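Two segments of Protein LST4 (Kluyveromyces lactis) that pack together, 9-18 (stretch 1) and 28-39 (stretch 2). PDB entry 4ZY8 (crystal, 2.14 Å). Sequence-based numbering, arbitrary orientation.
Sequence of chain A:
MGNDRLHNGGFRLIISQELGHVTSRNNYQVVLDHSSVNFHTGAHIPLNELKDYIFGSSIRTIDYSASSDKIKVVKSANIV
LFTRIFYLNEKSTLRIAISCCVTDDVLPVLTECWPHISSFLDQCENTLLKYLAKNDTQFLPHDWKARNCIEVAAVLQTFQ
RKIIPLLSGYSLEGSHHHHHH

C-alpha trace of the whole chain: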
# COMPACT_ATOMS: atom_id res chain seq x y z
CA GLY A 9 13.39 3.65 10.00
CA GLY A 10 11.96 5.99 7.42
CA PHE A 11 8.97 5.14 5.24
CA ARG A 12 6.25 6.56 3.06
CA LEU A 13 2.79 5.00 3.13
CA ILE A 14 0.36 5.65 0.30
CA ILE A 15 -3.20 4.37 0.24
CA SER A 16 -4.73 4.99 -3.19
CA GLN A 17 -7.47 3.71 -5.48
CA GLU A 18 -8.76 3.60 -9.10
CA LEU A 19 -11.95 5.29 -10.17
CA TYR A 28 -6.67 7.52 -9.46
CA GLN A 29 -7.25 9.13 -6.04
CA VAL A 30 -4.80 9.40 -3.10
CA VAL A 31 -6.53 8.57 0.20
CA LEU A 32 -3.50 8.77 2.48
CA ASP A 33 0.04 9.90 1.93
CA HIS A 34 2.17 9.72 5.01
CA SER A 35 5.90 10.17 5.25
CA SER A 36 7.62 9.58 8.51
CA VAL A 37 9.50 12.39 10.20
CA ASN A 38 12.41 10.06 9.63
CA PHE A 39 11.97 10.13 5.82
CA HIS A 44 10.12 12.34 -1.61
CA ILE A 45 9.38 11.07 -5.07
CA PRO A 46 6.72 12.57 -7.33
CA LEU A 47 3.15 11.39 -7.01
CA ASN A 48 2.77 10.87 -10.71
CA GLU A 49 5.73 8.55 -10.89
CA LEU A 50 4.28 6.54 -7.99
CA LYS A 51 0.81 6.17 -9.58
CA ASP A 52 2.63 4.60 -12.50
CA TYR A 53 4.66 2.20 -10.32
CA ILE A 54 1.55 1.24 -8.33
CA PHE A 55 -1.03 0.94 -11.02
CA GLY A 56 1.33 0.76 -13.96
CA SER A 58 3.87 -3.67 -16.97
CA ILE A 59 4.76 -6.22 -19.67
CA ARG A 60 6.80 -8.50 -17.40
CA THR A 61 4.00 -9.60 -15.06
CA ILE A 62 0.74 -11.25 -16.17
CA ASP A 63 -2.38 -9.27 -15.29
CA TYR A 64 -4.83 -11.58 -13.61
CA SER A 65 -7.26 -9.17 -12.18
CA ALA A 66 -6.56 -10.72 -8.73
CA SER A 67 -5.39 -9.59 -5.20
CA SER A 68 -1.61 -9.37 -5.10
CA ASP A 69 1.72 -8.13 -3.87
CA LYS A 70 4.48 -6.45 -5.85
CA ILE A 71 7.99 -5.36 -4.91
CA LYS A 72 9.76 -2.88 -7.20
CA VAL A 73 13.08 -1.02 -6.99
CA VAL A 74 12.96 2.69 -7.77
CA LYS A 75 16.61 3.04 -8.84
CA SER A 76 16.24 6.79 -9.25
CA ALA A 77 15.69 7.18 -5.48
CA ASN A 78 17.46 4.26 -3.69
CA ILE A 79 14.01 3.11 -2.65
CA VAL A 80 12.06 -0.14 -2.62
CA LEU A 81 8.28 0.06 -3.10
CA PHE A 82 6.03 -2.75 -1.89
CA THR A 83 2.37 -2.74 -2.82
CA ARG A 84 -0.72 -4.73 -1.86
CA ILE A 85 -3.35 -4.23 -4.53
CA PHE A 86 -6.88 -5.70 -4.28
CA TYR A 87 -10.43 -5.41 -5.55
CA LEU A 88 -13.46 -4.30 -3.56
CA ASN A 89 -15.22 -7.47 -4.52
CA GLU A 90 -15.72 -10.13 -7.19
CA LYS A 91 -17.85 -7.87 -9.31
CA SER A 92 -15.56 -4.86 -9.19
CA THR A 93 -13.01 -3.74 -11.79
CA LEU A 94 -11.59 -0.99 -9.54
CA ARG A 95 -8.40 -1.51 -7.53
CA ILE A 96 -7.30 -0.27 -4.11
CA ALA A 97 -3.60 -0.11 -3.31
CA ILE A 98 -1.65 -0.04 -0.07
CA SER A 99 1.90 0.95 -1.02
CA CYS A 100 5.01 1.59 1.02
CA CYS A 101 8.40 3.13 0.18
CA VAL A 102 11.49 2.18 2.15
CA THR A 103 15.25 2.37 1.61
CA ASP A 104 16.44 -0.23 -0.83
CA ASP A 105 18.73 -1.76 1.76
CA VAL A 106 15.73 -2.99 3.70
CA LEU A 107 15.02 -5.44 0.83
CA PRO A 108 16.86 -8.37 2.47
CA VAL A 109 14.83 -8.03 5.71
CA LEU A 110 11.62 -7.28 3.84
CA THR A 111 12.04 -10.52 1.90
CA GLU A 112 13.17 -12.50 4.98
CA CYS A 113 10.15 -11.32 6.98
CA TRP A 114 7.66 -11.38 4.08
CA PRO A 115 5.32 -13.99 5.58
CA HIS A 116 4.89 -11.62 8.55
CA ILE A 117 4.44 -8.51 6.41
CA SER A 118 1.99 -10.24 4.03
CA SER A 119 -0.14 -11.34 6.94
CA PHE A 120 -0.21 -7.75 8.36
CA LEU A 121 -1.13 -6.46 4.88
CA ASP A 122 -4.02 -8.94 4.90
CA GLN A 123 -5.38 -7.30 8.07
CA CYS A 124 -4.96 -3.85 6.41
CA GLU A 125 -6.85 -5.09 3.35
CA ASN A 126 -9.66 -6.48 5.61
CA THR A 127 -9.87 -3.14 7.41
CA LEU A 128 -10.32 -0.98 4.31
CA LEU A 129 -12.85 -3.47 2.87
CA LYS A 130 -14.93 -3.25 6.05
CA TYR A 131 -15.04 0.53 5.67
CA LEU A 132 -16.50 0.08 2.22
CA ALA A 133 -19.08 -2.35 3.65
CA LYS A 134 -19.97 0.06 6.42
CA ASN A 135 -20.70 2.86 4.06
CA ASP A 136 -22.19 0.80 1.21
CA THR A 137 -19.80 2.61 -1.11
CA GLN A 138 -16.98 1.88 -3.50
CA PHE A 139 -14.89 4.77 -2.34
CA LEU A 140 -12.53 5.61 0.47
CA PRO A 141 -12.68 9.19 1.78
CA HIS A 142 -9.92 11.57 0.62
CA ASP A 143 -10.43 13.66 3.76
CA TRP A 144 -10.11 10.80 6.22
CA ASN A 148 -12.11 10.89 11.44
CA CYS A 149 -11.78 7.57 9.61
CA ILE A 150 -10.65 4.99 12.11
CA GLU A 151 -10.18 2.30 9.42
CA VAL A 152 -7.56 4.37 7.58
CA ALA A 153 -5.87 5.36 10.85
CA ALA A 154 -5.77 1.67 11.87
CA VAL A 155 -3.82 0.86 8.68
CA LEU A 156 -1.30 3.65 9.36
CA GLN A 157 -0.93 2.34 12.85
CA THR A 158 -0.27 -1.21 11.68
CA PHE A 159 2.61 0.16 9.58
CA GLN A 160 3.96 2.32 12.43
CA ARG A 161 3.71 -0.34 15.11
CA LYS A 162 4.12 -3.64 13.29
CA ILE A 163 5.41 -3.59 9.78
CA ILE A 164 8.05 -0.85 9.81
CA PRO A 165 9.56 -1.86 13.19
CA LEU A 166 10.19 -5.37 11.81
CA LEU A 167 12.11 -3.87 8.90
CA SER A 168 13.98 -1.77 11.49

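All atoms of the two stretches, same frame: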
# COMPACT_ATOMS: atom_id res chain seq x y z
N GLY A 9 12.61 3.26 11.15
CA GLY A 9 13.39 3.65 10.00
C GLY A 9 12.42 4.43 9.17
O GLY A 9 11.25 4.36 9.46
N GLY A 10 12.88 5.18 8.18
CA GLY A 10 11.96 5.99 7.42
C GLY A 10 11.09 5.21 6.47
O GLY A 10 11.49 4.19 6.00
N PHE A 11 9.91 5.74 6.18
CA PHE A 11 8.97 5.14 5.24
C PHE A 11 7.95 6.13 4.71
O PHE A 11 7.68 7.14 5.30
CB PHE A 11 8.26 3.92 5.85
CG PHE A 11 7.22 4.26 6.85
CD1 PHE A 11 7.57 4.54 8.12
CD2 PHE A 11 5.91 4.30 6.51
CE1 PHE A 11 6.62 4.85 9.04
CE2 PHE A 11 4.96 4.60 7.43
CZ PHE A 11 5.31 4.89 8.69
N ARG A 12 7.37 5.80 3.58
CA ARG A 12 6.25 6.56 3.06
C ARG A 12 5.11 5.61 2.73
O ARG A 12 5.26 4.67 1.94
CB ARG A 12 6.68 7.36 1.83
CG ARG A 12 5.57 8.19 1.20
CD ARG A 12 6.07 8.95 -0.03
NE ARG A 12 5.01 9.75 -0.64
CZ ARG A 12 5.12 10.40 -1.80
NH1 ARG A 12 6.25 10.33 -2.49
NH2 ARG A 12 4.10 11.10 -2.28
N LEU A 13 3.95 5.86 3.33
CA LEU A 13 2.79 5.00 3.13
C LEU A 13 1.77 5.72 2.25
O LEU A 13 1.30 6.81 2.60
CB LEU A 13 2.16 4.62 4.48
CG LEU A 13 0.84 3.85 4.45
CD1 LEU A 13 1.03 2.44 3.84
CD2 LEU A 13 0.19 3.76 5.83
N ILE A 14 1.41 5.14 1.13
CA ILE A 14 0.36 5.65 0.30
C ILE A 14 -0.81 4.69 0.18
O ILE A 14 -0.64 3.60 -0.23
CB ILE A 14 0.89 5.92 -1.09
CG1 ILE A 14 2.07 6.85 -1.00
CG2 ILE A 14 -0.15 6.56 -1.95
CD1 ILE A 14 3.29 6.23 -1.59
N ILE A 15 -2.00 5.14 0.52
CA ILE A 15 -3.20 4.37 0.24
C ILE A 15 -3.88 5.09 -0.92
O ILE A 15 -4.17 6.28 -0.82
CB ILE A 15 -4.13 4.27 1.46
CG1 ILE A 15 -3.40 3.61 2.63
CG2 ILE A 15 -5.41 3.51 1.11
CD1 ILE A 15 -4.20 3.64 3.92
N SER A 16 -4.11 4.38 -2.02
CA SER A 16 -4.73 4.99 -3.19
C SER A 16 -5.71 4.04 -3.83
O SER A 16 -5.69 2.83 -3.52
CB SER A 16 -3.67 5.43 -4.20
OG SER A 16 -2.83 4.35 -4.60
N GLN A 17 -6.55 4.57 -4.72
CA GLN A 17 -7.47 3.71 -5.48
C GLN A 17 -7.83 4.20 -6.89
O GLN A 17 -7.72 5.40 -7.18
CB GLN A 17 -8.73 3.49 -4.64
CG GLN A 17 -9.56 4.72 -4.43
CD GLN A 17 -10.88 4.40 -3.73
OE1 GLN A 17 -11.19 4.97 -2.69
NE2 GLN A 17 -11.66 3.50 -4.32
N GLU A 18 -8.25 3.27 -7.76
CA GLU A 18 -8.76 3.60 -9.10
C GLU A 18 -10.21 4.05 -9.06
O GLU A 18 -10.97 3.64 -8.18
CB GLU A 18 -8.66 2.41 -10.05
CG GLU A 18 -7.26 2.02 -10.49
CD GLU A 18 -7.27 0.77 -11.38
OE1 GLU A 18 -8.14 -0.11 -11.18
OE2 GLU A 18 -6.40 0.68 -12.28
N TYR A 28 -7.25 7.91 -10.75
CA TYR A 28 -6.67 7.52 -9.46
C TYR A 28 -6.79 8.63 -8.39
O TYR A 28 -6.58 9.81 -8.67
CB TYR A 28 -5.21 7.13 -9.65
N GLN A 29 -7.10 8.24 -7.17
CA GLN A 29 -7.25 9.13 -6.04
C GLN A 29 -6.33 8.73 -4.87
O GLN A 29 -6.29 7.59 -4.50
CB GLN A 29 -8.69 9.04 -5.57
CG GLN A 29 -9.14 10.18 -4.69
CD GLN A 29 -10.15 9.77 -3.64
OE1 GLN A 29 -10.34 8.60 -3.36
NE2 GLN A 29 -10.80 10.76 -3.05
N VAL A 30 -5.60 9.68 -4.28
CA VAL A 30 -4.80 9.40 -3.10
C VAL A 30 -5.60 9.64 -1.82
O VAL A 30 -6.07 10.75 -1.56
CB VAL A 30 -3.54 10.26 -3.08
CG1 VAL A 30 -2.75 10.01 -1.81
CG2 VAL A 30 -2.68 9.94 -4.30
N VAL A 31 -5.72 8.58 -1.02
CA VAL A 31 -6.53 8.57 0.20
C VAL A 31 -5.67 8.97 1.40
O VAL A 31 -6.11 9.69 2.31
CB VAL A 31 -7.15 7.18 0.44
CG1 VAL A 31 -7.84 7.12 1.81
CG2 VAL A 31 -8.13 6.85 -0.68
N LEU A 32 -4.46 8.44 1.43
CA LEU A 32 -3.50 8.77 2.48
C LEU A 32 -2.11 8.86 1.87
O LEU A 32 -1.75 8.03 1.03
CB LEU A 32 -3.53 7.74 3.61
CG LEU A 32 -2.48 7.93 4.72
CD1 LEU A 32 -3.05 7.54 6.07
CD2 LEU A 32 -1.25 7.08 4.46
N ASP A 33 -1.34 9.82 2.29
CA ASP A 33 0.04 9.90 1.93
C ASP A 33 0.79 10.37 3.13
O ASP A 33 0.70 11.50 3.51
CB ASP A 33 0.22 10.84 0.78
CG ASP A 33 1.62 10.91 0.31
OD1 ASP A 33 2.50 10.26 0.89
OD2 ASP A 33 1.86 11.64 -0.64
N HIS A 34 1.53 9.47 3.74
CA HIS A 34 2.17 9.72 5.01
C HIS A 34 3.64 9.38 4.95
O HIS A 34 4.01 8.21 4.75
CB HIS A 34 1.47 8.92 6.13
CG HIS A 34 2.15 9.01 7.46
ND1 HIS A 34 3.31 8.34 7.76
CD2 HIS A 34 1.81 9.69 8.58
CE1 HIS A 34 3.67 8.60 9.01
NE2 HIS A 34 2.77 9.42 9.53
N SER A 35 4.47 10.38 5.13
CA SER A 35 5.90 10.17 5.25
C SER A 35 6.30 10.32 6.69
O SER A 35 5.82 11.16 7.39
CB SER A 35 6.68 11.17 4.44
OG SER A 35 6.33 11.11 3.09
N SER A 36 7.21 9.50 7.14
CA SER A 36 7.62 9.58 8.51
C SER A 36 8.53 10.77 8.66
O SER A 36 9.19 11.15 7.73
CB SER A 36 8.35 8.30 8.93
OG SER A 36 9.49 8.07 8.15
N VAL A 37 8.55 11.33 9.85
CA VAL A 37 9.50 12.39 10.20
C VAL A 37 10.88 11.96 9.75
O VAL A 37 11.63 12.71 9.14
CB VAL A 37 9.56 12.57 11.71
N ASN A 38 11.16 10.69 10.01
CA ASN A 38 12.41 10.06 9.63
C ASN A 38 12.77 10.08 8.14
O ASN A 38 13.91 9.87 7.80
CB ASN A 38 12.39 8.62 10.17
N PHE A 39 11.80 10.35 7.26
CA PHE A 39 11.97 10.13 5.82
C PHE A 39 12.50 11.32 5.05
O PHE A 39 12.99 11.17 3.94
CB PHE A 39 10.66 9.65 5.19
CG PHE A 39 10.82 8.74 4.02
CD1 PHE A 39 11.49 7.56 4.13
CD2 PHE A 39 10.27 9.05 2.81
CE1 PHE A 39 11.63 6.71 3.06
CE2 PHE A 39 10.40 8.21 1.73
CZ PHE A 39 11.07 7.03 1.86

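The strand from Arg12 to Gln17 runs antiparallel to the one from Leu32 to Ser35, their axes 4.6 Å apart at closest approach. Stretch 2 enters at Tyr28, modelled only to CB, whose CA lies 3.3 Å from Gln17 O in a CA-H...O contact. Gln29 then forms a full hydrogen-bonded pair with Gln17: Gln29 N gives to Gln17 O at 2.9 Å, and Gln17 N to Gln29 O at 3.0 Å. Their side chains share a face without bonding to each other; Gln17 finds partners elsewhere in the structure, whereas Gln29 OE1 is buried with none.

Val30 faces Ser16, and its CG1 reaches Ile14 CG2 at 4.3 Å. At Val31 the chain turns a corner and the register slips by one residue. This is a beta bulge, and Ile15 O serves both of its amides, accepting from Val31 N at 2.8 Å and from Leu32 N at 3.1 Å. The extra residue is thus absorbed without leaving either amide unpaired. The Val31 side chain points toward stretch 1, its CB 4.1 Å from Ile15 CG2.

Leu32 restores the regular ladder. Its O accepts from Ile15 N at 2.9 Å, and its side chain fills the face shared with Leu13 and Ile15: Leu32 CD2 sits 3.8 Å from Leu13 CG, and Leu32 CB 4.1 Å from Ile15 CB.

Asp33, directly across from Ile14, spends its charge diagonally. The fully extended Arg12 side chain brings its guanidinium edge to the carboxylate, so that Arg12 NE meets Asp33 OD1 at 3.0 Å and Arg12 NH2 meets Asp33 OD2 at 2.8 Å, a two-pronged salt bridge with nearly straight hydrogen bonds.

His34 pairs with Leu13 through the backbone, Leu13 N to His34 O at 2.7 Å and His34 N to Leu13 O at 2.9 Å. Its ring lies nearly parallel to that of Phe11 but slid aside, so the two barely overlap.

Ser35 lies opposite Arg12, its OG 3.6 Å from Arg12 CG. Beyond the last bridge, Ser36 binds Phe11 with both backbone and side chain: Ser36 N gives to Phe11 O at 3.0 Å, while Ser36 OG accepts from Phe11 N at 3.1 Å. Ser36 also opens a type I turn, fastened by Phe39 N to Ser36 O at 2.8 Å. It brings Phe39 over the backbone, one ring face covering Phe11 O and Arg12 N. Gly10 makes this fit possible: a CB there would come within 2.8 Å of Phe39 CD1.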